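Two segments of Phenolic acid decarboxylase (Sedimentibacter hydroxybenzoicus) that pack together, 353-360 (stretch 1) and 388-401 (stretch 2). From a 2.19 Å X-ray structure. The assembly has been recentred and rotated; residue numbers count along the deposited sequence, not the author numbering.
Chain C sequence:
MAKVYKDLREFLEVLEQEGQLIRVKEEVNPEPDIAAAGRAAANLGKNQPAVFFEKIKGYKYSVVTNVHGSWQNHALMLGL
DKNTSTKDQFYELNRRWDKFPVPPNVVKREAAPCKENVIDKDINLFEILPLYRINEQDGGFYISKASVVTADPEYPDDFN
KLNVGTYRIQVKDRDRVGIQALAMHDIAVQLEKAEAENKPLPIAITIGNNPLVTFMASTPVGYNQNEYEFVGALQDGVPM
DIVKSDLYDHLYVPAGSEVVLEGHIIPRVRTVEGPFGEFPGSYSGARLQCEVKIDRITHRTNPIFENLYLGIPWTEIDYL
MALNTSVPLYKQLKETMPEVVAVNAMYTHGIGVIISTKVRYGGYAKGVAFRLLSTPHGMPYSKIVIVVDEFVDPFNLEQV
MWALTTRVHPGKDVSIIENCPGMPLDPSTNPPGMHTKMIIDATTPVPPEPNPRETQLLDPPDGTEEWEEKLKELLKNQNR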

# COMPACT_ATOMS: atom_id res chain seq x y z
N VAL C 353 11.52 8.25 18.30
CA VAL C 353 11.48 7.50 19.56
C VAL C 353 11.99 6.08 19.30
O VAL C 353 11.59 5.44 18.32
CB VAL C 353 10.06 7.45 20.16
CG1 VAL C 353 10.07 6.68 21.48
CG2 VAL C 353 9.52 8.85 20.37
N ILE C 354 12.87 5.60 20.18
CA ILE C 354 13.34 4.23 20.15
C ILE C 354 13.04 3.60 21.50
O ILE C 354 13.51 4.09 22.54
CB ILE C 354 14.85 4.14 19.83
CG1 ILE C 354 15.20 5.06 18.67
CG2 ILE C 354 15.24 2.70 19.52
CD1 ILE C 354 16.66 5.11 18.36
N ILE C 355 12.25 2.53 21.50
CA ILE C 355 11.86 1.82 22.71
C ILE C 355 12.52 0.45 22.71
O ILE C 355 12.40 -0.30 21.73
CB ILE C 355 10.33 1.67 22.82
CG1 ILE C 355 9.65 3.03 22.70
CG2 ILE C 355 9.95 1.00 24.13
CD1 ILE C 355 8.21 2.93 22.23
N SER C 356 13.21 0.12 23.79
CA SER C 356 13.67 -1.24 24.03
C SER C 356 12.70 -1.92 24.98
O SER C 356 12.27 -1.34 25.98
CB SER C 356 15.09 -1.26 24.62
OG SER C 356 15.11 -0.78 25.95
N THR C 357 12.34 -3.16 24.66
CA THR C 357 11.36 -3.87 25.46
C THR C 357 11.59 -5.36 25.33
O THR C 357 12.19 -5.85 24.36
CB THR C 357 9.93 -3.51 25.03
OG1 THR C 357 8.99 -4.11 25.93
CG2 THR C 357 9.67 -4.01 23.62
N LYS C 358 11.11 -6.09 26.33
CA LYS C 358 10.95 -7.53 26.21
C LYS C 358 9.63 -7.81 25.51
O LYS C 358 8.61 -7.19 25.83
CB LYS C 358 10.99 -8.20 27.59
CG LYS C 358 11.25 -9.69 27.54
CD LYS C 358 10.06 -10.49 28.05
CE LYS C 358 10.35 -11.99 28.01
NZ LYS C 358 11.49 -12.36 28.89
N VAL C 359 9.65 -8.71 24.54
CA VAL C 359 8.46 -9.03 23.76
C VAL C 359 7.70 -10.13 24.49
O VAL C 359 8.15 -11.28 24.54
CB VAL C 359 8.82 -9.44 22.33
CG1 VAL C 359 7.56 -9.62 21.49
CG2 VAL C 359 9.73 -8.40 21.69
N ARG C 360 6.55 -9.78 25.07
CA ARG C 360 5.74 -10.76 25.80
C ARG C 360 5.30 -11.89 24.88
O ARG C 360 5.57 -13.07 25.15
CB ARG C 360 4.53 -10.07 26.43
CG ARG C 360 4.18 -10.56 27.81
CD ARG C 360 2.77 -10.18 28.20
NE ARG C 360 2.66 -8.77 28.53
CZ ARG C 360 1.52 -8.12 28.68
NH1 ARG C 360 0.35 -8.73 28.59
NH2 ARG C 360 1.54 -6.81 28.94
N VAL C 388 13.04 -2.09 19.74
CA VAL C 388 14.14 -3.04 19.73
C VAL C 388 14.01 -3.96 20.94
O VAL C 388 13.22 -3.72 21.85
CB VAL C 388 15.51 -2.33 19.72
CG1 VAL C 388 15.64 -1.42 18.50
CG2 VAL C 388 15.70 -1.54 21.01
N ASP C 389 14.81 -5.02 20.93
CA ASP C 389 14.73 -6.03 21.98
C ASP C 389 15.33 -5.50 23.29
O ASP C 389 15.92 -4.42 23.35
CB ASP C 389 15.43 -7.31 21.56
CG ASP C 389 14.70 -8.05 20.46
OD1 ASP C 389 13.49 -8.31 20.63
OD2 ASP C 389 15.33 -8.37 19.43
N GLU C 390 15.17 -6.31 24.34
CA GLU C 390 15.53 -5.88 25.68
C GLU C 390 17.04 -5.69 25.85
O GLU C 390 17.47 -4.85 26.64
CB GLU C 390 15.00 -6.88 26.71
CG GLU C 390 15.66 -8.25 26.65
CD GLU C 390 14.96 -9.21 25.70
OE1 GLU C 390 14.13 -8.75 24.89
OE2 GLU C 390 15.24 -10.43 25.77
N PHE C 391 17.84 -6.45 25.11
CA PHE C 391 19.29 -6.39 25.24
C PHE C 391 19.92 -5.29 24.39
O PHE C 391 21.12 -5.05 24.53
CB PHE C 391 19.92 -7.74 24.88
CG PHE C 391 19.53 -8.25 23.53
CD1 PHE C 391 18.39 -9.01 23.36
CD2 PHE C 391 20.31 -7.96 22.42
CE1 PHE C 391 18.02 -9.48 22.11
CE2 PHE C 391 19.95 -8.42 21.17
CZ PHE C 391 18.80 -9.18 21.01
N VAL C 392 19.15 -4.64 23.53
CA VAL C 392 19.67 -3.58 22.68
C VAL C 392 19.55 -2.25 23.41
O VAL C 392 18.46 -1.88 23.86
CB VAL C 392 18.93 -3.54 21.33
CG1 VAL C 392 19.22 -2.23 20.61
CG2 VAL C 392 19.31 -4.73 20.47
N ASP C 393 20.66 -1.54 23.53
CA ASP C 393 20.66 -0.20 24.09
C ASP C 393 20.02 0.75 23.09
O ASP C 393 20.60 1.00 22.03
CB ASP C 393 22.10 0.23 24.41
CG ASP C 393 22.18 1.60 25.07
OD1 ASP C 393 21.13 2.24 25.30
OD2 ASP C 393 23.31 2.04 25.38
N PRO C 394 18.83 1.30 23.38
CA PRO C 394 18.18 2.20 22.41
C PRO C 394 18.84 3.56 22.30
O PRO C 394 18.44 4.35 21.43
CB PRO C 394 16.75 2.31 22.95
CG PRO C 394 16.92 2.18 24.42
CD PRO C 394 18.06 1.20 24.63
N PHE C 395 19.82 3.86 23.14
CA PHE C 395 20.59 5.09 23.03
C PHE C 395 21.87 4.90 22.22
O PHE C 395 22.50 5.89 21.84
CB PHE C 395 20.94 5.63 24.42
CG PHE C 395 19.73 5.95 25.26
CD1 PHE C 395 19.12 7.19 25.17
CD2 PHE C 395 19.19 5.01 26.12
CE1 PHE C 395 18.01 7.49 25.94
CE2 PHE C 395 18.08 5.30 26.89
CZ PHE C 395 17.49 6.54 26.79
N ASN C 396 22.26 3.65 21.97
CA ASN C 396 23.41 3.33 21.12
C ASN C 396 22.88 3.16 19.71
O ASN C 396 22.43 2.08 19.31
CB ASN C 396 24.12 2.08 21.63
CG ASN C 396 25.42 1.80 20.90
OD1 ASN C 396 25.50 1.91 19.68
ND2 ASN C 396 26.45 1.44 21.66
N LEU C 397 22.93 4.24 18.93
CA LEU C 397 22.35 4.21 17.59
C LEU C 397 23.06 3.20 16.69
O LEU C 397 22.45 2.68 15.75
CB LEU C 397 22.40 5.61 16.98
CG LEU C 397 21.58 6.65 17.74
CD1 LEU C 397 21.55 7.99 17.02
CD2 LEU C 397 20.17 6.13 17.95
N GLU C 398 24.33 2.92 16.95
CA GLU C 398 25.02 1.85 16.23
C GLU C 398 24.39 0.49 16.52
O GLU C 398 24.31 -0.37 15.64
CB GLU C 398 26.51 1.85 16.58
CG GLU C 398 27.27 3.03 16.01
CD GLU C 398 27.14 4.29 16.85
OE1 GLU C 398 27.44 5.38 16.34
OE2 GLU C 398 26.72 4.18 18.02
N GLN C 399 23.93 0.29 17.76
CA GLN C 399 23.20 -0.92 18.11
C GLN C 399 21.81 -0.94 17.47
O GLN C 399 21.33 -2.01 17.08
CB GLN C 399 23.07 -1.04 19.63
CG GLN C 399 24.24 -1.73 20.29
CD GLN C 399 23.81 -2.85 21.22
OE1 GLN C 399 23.44 -2.62 22.37
NE2 GLN C 399 23.88 -4.09 20.73
N VAL C 400 21.16 0.22 17.37
CA VAL C 400 19.85 0.28 16.74
C VAL C 400 19.95 0.01 15.25
O VAL C 400 19.09 -0.65 14.66
CB VAL C 400 19.19 1.65 17.03
CG1 VAL C 400 17.83 1.74 16.36
CG2 VAL C 400 19.08 1.87 18.53
N MET C 401 21.02 0.51 14.61
CA MET C 401 21.24 0.23 13.19
C MET C 401 21.35 -1.27 12.95
O MET C 401 20.75 -1.80 12.01
CB MET C 401 22.50 0.95 12.70
CG MET C 401 22.29 2.39 12.25
SD MET C 401 20.86 2.62 11.17
CE MET C 401 21.33 1.61 9.76
O HOH W 1 17.62 -2.24 26.33
O HOH W 2 12.06 -10.31 23.69

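What does Ile354 find on the other stretch? Its CA-to-CB bond points toward stretch 2, and the side chain packs against Val388, Pro394, Leu397 and Val400. Ile354 CG2 lies 3.8 Å from Pro394 CB and, less closely, 4.3 Å from Val388 CG1. Ile354 CD1 reaches further, to 3.7 Å from Leu397 CD2 and 4.0 Å from Val400 CG2, so one isoleucine touches both the turn that starts at Asp393 and the helix that follows it.

How do the two backbones join? The CA-to-CB bond of Ile355 points away from stretch 2, but the residue offers its carbonyl: Val388 N donates to Ile355 O at 2.8 Å, with a nearly straight angle of 166°. Two residues on, Thr357 N donates to Val388 O at 3.0 Å. Val388 is thus held through both its amide and its carbonyl, the pattern of a parallel bridge, with Ser356 as its partner. The Ser356 CA also approaches Val388 O, at 3.3 Å, in a CA-H...O contact.

Where does the Ser356 side chain go? It lies on the same sheet face as that of Val388, with Ser356 CB 3.7 Å from Val388 CG2. Its hydroxyl OG donates to a water at 2.9 Å, and that water donates to Glu390 O and Val392 O, each at 2.6 Å. The water thereby links the serine hydroxyl to the turn running from Asp389 to Val392, while Ser356 CB packs directly against Val392 O at 3.5 Å.

What happens as the strand ends? Thr357 O sits 3.0 Å from Glu390 N, but the angle is too poor for a hydrogen bond. Beyond it, a second water bridges the stretches, accepting from Val359 N at 3.0 Å and donating to Glu390 OE1 at 2.9 Å. Direct contact here is looser, with Val359 CG2 3.9 Å from Asp389 OD1.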